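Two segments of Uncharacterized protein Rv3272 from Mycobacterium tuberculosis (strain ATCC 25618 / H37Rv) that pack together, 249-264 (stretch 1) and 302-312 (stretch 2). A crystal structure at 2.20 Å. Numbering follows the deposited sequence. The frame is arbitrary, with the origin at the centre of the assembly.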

# COMPACT_ATOMS: atom_id res chain seq x y z
N GLN A 249 -4.24 17.98 17.08
CA GLN A 249 -5.61 18.45 16.91
C GLN A 249 -5.65 19.95 16.66
O GLN A 249 -4.79 20.69 17.16
CB GLN A 249 -6.44 18.09 18.14
CG GLN A 249 -6.54 16.59 18.40
CD GLN A 249 -7.12 15.84 17.22
OE1 GLN A 249 -8.11 16.26 16.63
NE2 GLN A 249 -6.48 14.73 16.85
N PRO A 250 -6.64 20.42 15.88
CA PRO A 250 -7.74 19.68 15.26
C PRO A 250 -7.39 19.00 13.94
O PRO A 250 -6.90 19.64 13.01
CB PRO A 250 -8.80 20.77 15.03
CG PRO A 250 -8.00 22.00 14.82
CD PRO A 250 -6.79 21.87 15.72
N SER A 251 -7.66 17.70 13.87
CA SER A 251 -7.41 16.88 12.70
C SER A 251 -8.37 15.69 12.72
O SER A 251 -8.05 14.62 13.25
CB SER A 251 -5.96 16.40 12.66
OG SER A 251 -5.60 15.92 11.37
N ASP A 252 -9.56 15.89 12.17
CA ASP A 252 -10.65 14.95 12.32
C ASP A 252 -11.78 15.27 11.37
O ASP A 252 -11.64 16.10 10.47
CB ASP A 252 -11.15 14.96 13.77
CG ASP A 252 -11.68 13.60 14.23
OD1 ASP A 252 -12.28 12.88 13.40
OD2 ASP A 252 -11.49 13.26 15.42
N ALA A 253 -12.90 14.59 11.56
CA ALA A 253 -14.14 14.88 10.86
C ALA A 253 -15.08 15.59 11.84
O ALA A 253 -15.16 15.21 13.01
CB ALA A 253 -14.78 13.60 10.32
N PHE A 254 -15.77 16.63 11.37
CA PHE A 254 -16.62 17.44 12.23
C PHE A 254 -18.02 17.67 11.67
O PHE A 254 -18.19 17.84 10.46
CB PHE A 254 -15.96 18.80 12.49
CG PHE A 254 -14.58 18.72 13.10
CD1 PHE A 254 -14.42 18.63 14.48
CD2 PHE A 254 -13.45 18.72 12.30
CE1 PHE A 254 -13.16 18.55 15.04
CE2 PHE A 254 -12.18 18.63 12.86
CZ PHE A 254 -12.03 18.54 14.23
N ARG A 255 -19.02 17.66 12.54
CA ARG A 255 -20.38 18.03 12.14
C ARG A 255 -20.47 19.46 11.67
O ARG A 255 -19.82 20.35 12.22
CB ARG A 255 -21.37 17.81 13.27
CG ARG A 255 -21.72 16.35 13.54
CD ARG A 255 -22.78 16.21 14.62
NE ARG A 255 -24.06 16.80 14.21
CZ ARG A 255 -24.92 16.24 13.37
NH1 ARG A 255 -24.65 15.07 12.79
NH2 ARG A 255 -26.05 16.87 13.07
N THR A 256 -21.25 19.67 10.62
CA THR A 256 -21.60 21.01 10.18
C THR A 256 -23.12 21.11 10.12
O THR A 256 -23.82 20.26 10.66
CB THR A 256 -21.00 21.34 8.82
OG1 THR A 256 -21.72 20.62 7.81
CG2 THR A 256 -19.55 20.92 8.78
N ALA A 257 -23.62 22.13 9.43
CA ALA A 257 -25.07 22.28 9.27
C ALA A 257 -25.61 21.19 8.36
O ALA A 257 -26.75 20.74 8.52
CB ALA A 257 -25.40 23.65 8.69
N ASP A 258 -24.78 20.75 7.42
CA ASP A 258 -25.18 19.74 6.46
C ASP A 258 -23.98 18.91 6.03
O ASP A 258 -23.11 19.37 5.28
CB ASP A 258 -25.84 20.38 5.24
CG ASP A 258 -26.37 19.35 4.25
OD1 ASP A 258 -26.62 18.19 4.66
OD2 ASP A 258 -26.54 19.70 3.06
N GLY A 259 -23.92 17.68 6.54
CA GLY A 259 -22.84 16.78 6.21
C GLY A 259 -21.67 16.98 7.14
O GLY A 259 -21.69 17.85 8.02
N TYR A 260 -20.64 16.17 6.95
CA TYR A 260 -19.42 16.28 7.73
C TYR A 260 -18.30 16.94 6.93
O TYR A 260 -18.25 16.82 5.70
CB TYR A 260 -18.96 14.91 8.19
CG TYR A 260 -19.61 14.44 9.45
CD1 TYR A 260 -20.86 13.83 9.43
CD2 TYR A 260 -18.96 14.57 10.67
CE1 TYR A 260 -21.46 13.38 10.60
CE2 TYR A 260 -19.54 14.13 11.84
CZ TYR A 260 -20.79 13.53 11.80
OH TYR A 260 -21.36 13.09 12.98
N ILE A 261 -17.40 17.63 7.63
CA ILE A 261 -16.21 18.16 6.98
C ILE A 261 -14.97 17.60 7.67
O ILE A 261 -14.91 17.52 8.90
CB ILE A 261 -16.17 19.72 6.99
CG1 ILE A 261 -14.98 20.23 6.16
CG2 ILE A 261 -16.09 20.28 8.41
CD1 ILE A 261 -14.83 21.74 6.16
N VAL A 262 -13.99 17.22 6.87
CA VAL A 262 -12.70 16.79 7.38
C VAL A 262 -11.71 17.96 7.38
O VAL A 262 -11.49 18.56 6.34
CB VAL A 262 -12.14 15.63 6.53
CG1 VAL A 262 -10.76 15.23 7.01
CG2 VAL A 262 -13.10 14.45 6.55
N ILE A 263 -11.14 18.28 8.54
CA ILE A 263 -10.22 19.40 8.68
C ILE A 263 -8.93 18.99 9.37
O ILE A 263 -8.95 18.30 10.38
CB ILE A 263 -10.84 20.56 9.50
CG1 ILE A 263 -12.10 21.12 8.84
CG2 ILE A 263 -9.83 21.66 9.70
CD1 ILE A 263 -12.89 22.07 9.74
N SER A 264 -7.80 19.43 8.82
CA SER A 264 -6.53 19.29 9.54
C SER A 264 -5.83 20.64 9.62
O SER A 264 -5.32 21.16 8.63
CB SER A 264 -5.63 18.26 8.87
OG SER A 264 -4.51 17.99 9.70
N LEU A 302 -12.58 20.65 22.62
CA LEU A 302 -12.31 21.33 21.36
C LEU A 302 -13.29 21.00 20.22
O LEU A 302 -13.80 21.91 19.57
CB LEU A 302 -10.88 21.05 20.90
CG LEU A 302 -10.47 21.72 19.58
CD1 LEU A 302 -10.78 23.20 19.62
CD2 LEU A 302 -8.99 21.53 19.30
N THR A 303 -13.55 19.72 19.97
CA THR A 303 -14.47 19.35 18.90
C THR A 303 -15.85 19.92 19.17
O THR A 303 -16.60 20.25 18.25
CB THR A 303 -14.56 17.81 18.69
OG1 THR A 303 -15.93 17.40 18.61
CG2 THR A 303 -13.88 17.08 19.81
N ALA A 304 -16.20 20.02 20.45
CA ALA A 304 -17.47 20.61 20.85
C ALA A 304 -17.55 22.08 20.45
O ALA A 304 -18.54 22.53 19.86
CB ALA A 304 -17.66 20.47 22.34
N GLU A 305 -16.49 22.82 20.76
CA GLU A 305 -16.44 24.25 20.42
C GLU A 305 -16.45 24.45 18.91
O GLU A 305 -17.14 25.33 18.40
CB GLU A 305 -15.22 24.91 21.06
CG GLU A 305 -15.25 24.88 22.59
CD GLU A 305 -16.31 25.79 23.22
OE1 GLU A 305 -16.88 26.65 22.51
OE2 GLU A 305 -16.58 25.63 24.44
N LEU A 306 -15.69 23.63 18.19
CA LEU A 306 -15.61 23.76 16.74
C LEU A 306 -16.96 23.49 16.08
O LEU A 306 -17.39 24.23 15.20
CB LEU A 306 -14.54 22.82 16.17
CG LEU A 306 -13.11 23.15 16.60
CD1 LEU A 306 -12.10 22.12 16.08
CD2 LEU A 306 -12.72 24.56 16.16
N GLU A 307 -17.64 22.44 16.54
CA GLU A 307 -18.90 22.08 15.92
C GLU A 307 -20.00 23.10 16.22
O GLU A 307 -20.86 23.36 15.36
CB GLU A 307 -19.32 20.66 16.34
CG GLU A 307 -18.37 19.58 15.77
CD GLU A 307 -18.85 18.14 16.00
OE1 GLU A 307 -19.44 17.85 17.06
OE2 GLU A 307 -18.62 17.30 15.10
N LEU A 308 -19.98 23.71 17.41
CA LEU A 308 -20.86 24.85 17.67
C LEU A 308 -20.67 25.93 16.61
O LEU A 308 -21.64 26.46 16.07
CB LEU A 308 -20.61 25.43 19.07
CG LEU A 308 -21.21 24.62 20.22
CD1 LEU A 308 -20.80 25.19 21.57
CD2 LEU A 308 -22.73 24.52 20.12
N ALA A 309 -19.42 26.20 16.26
CA ALA A 309 -19.12 27.23 15.27
C ALA A 309 -19.40 26.78 13.84
O ALA A 309 -19.89 27.57 13.03
CB ALA A 309 -17.66 27.67 15.40
N LEU A 310 -19.11 25.52 13.54
CA LEU A 310 -19.29 25.01 12.18
C LEU A 310 -20.75 24.85 11.78
O LEU A 310 -21.07 24.65 10.60
CB LEU A 310 -18.55 23.68 12.01
CG LEU A 310 -17.03 23.81 12.08
CD1 LEU A 310 -16.39 22.46 12.29
CD2 LEU A 310 -16.52 24.48 10.82
N ALA A 311 -21.64 24.95 12.76
CA ALA A 311 -23.07 24.81 12.52
C ALA A 311 -23.66 25.89 11.59
O ALA A 311 -24.75 25.70 11.06
CB ALA A 311 -23.82 24.81 13.84
N SER A 312 -22.94 27.00 11.38
CA SER A 312 -23.49 28.12 10.61
C SER A 312 -23.45 27.96 9.08
O SER A 312 -24.07 28.75 8.36
CB SER A 312 -22.73 29.41 10.95
OG SER A 312 -22.51 29.55 12.35
O HOH W 1 -21.72 21.53 13.88

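The most unusual feature of this contact is a helix side chain that bonds to the backbone of a strand. Glu307 reaches across with OE2 and accepts a hydrogen bond from the amide N of Arg255, at 2.6 Å and an N-H...O angle of 168°, short and nearly straight. It is the only direct hydrogen bond between the two stretches. The pairing of the hairpin leaves room for it: Phe254 uses its N and O to bond Ile261, so the next amide along, that of Arg255, faces the other way and is free for the helix. The CA-to-CB bond of Glu307 points sideways, yet an m, t conformation at chi1 and chi2 brings the carboxylate in to the strand. Although an arginine and a glutamate meet here, the bond is made by the arginine's main chain; the end of its side chain leads away from the helix.

A water ties the same two residues together a second time. It donates to Glu307 O at 2.5 Å and, weakly, to Arg255 O at 2.8 Å, bridging two carbonyls that could not bond to each other. Side chain and water thus hold one strand residue to one helix residue, whose CA atoms lie 5.7 Å apart.

Around this polar clamp the packing is apolar and follows the helical repeat. Leu302, Leu306 and Leu310, spaced four residues apart, all point toward stretch 1, while Ala304 and Leu308 point away. Leu310 has the largest covered area of any residue in the contact. Its CD1 lies 3.7 Å from Phe254 CB and 4.3 Å from Ile263 CD1, so a single methyl meets side chains from both strands of the hairpin. Alternation explains the choice of partners: Phe254, Ile261 and Ile263 point toward the helix, whereas Ala253 points away.

Phe254 is the strand's main contribution. Its chi1 is m, and the ring runs along the helix, with CE1 3.9 Å from Leu306 CD1 and 4.0 Å from Thr303 CB. Thr303 CB and Glu307 CG sit at the ring edge, so the aliphatic part of the glutamate packs beside the phenylalanine while its carboxylate serves the next residue's amide. Farther along, Pro250, which follows a cis peptide bond, places CB 3.7 Å from Leu306 CD1 and CD 4.2 Å from Leu302 CD2.

The strand 253-255 and the helix run at 52° to each other, with their axes 7.9 Å apart at closest approach. At the hairpin turn the backbones are closer than at Arg255 and Glu307: the CA atoms of Ala257 and Ala311 are 4.6 Å apart, and Ala257 CB lies 3.2 Å from Ala311 O. The turn is braced from within, since Thr256 OG1 donates to Gly259 O at 2.8 Å and accepts from Asp258 N at 3.1 Å. Gly259 adopts phi/psi of 87/178, where a CB would jam against the preceding carbonyl O, so the turn itself calls for glycine, independently of the helix.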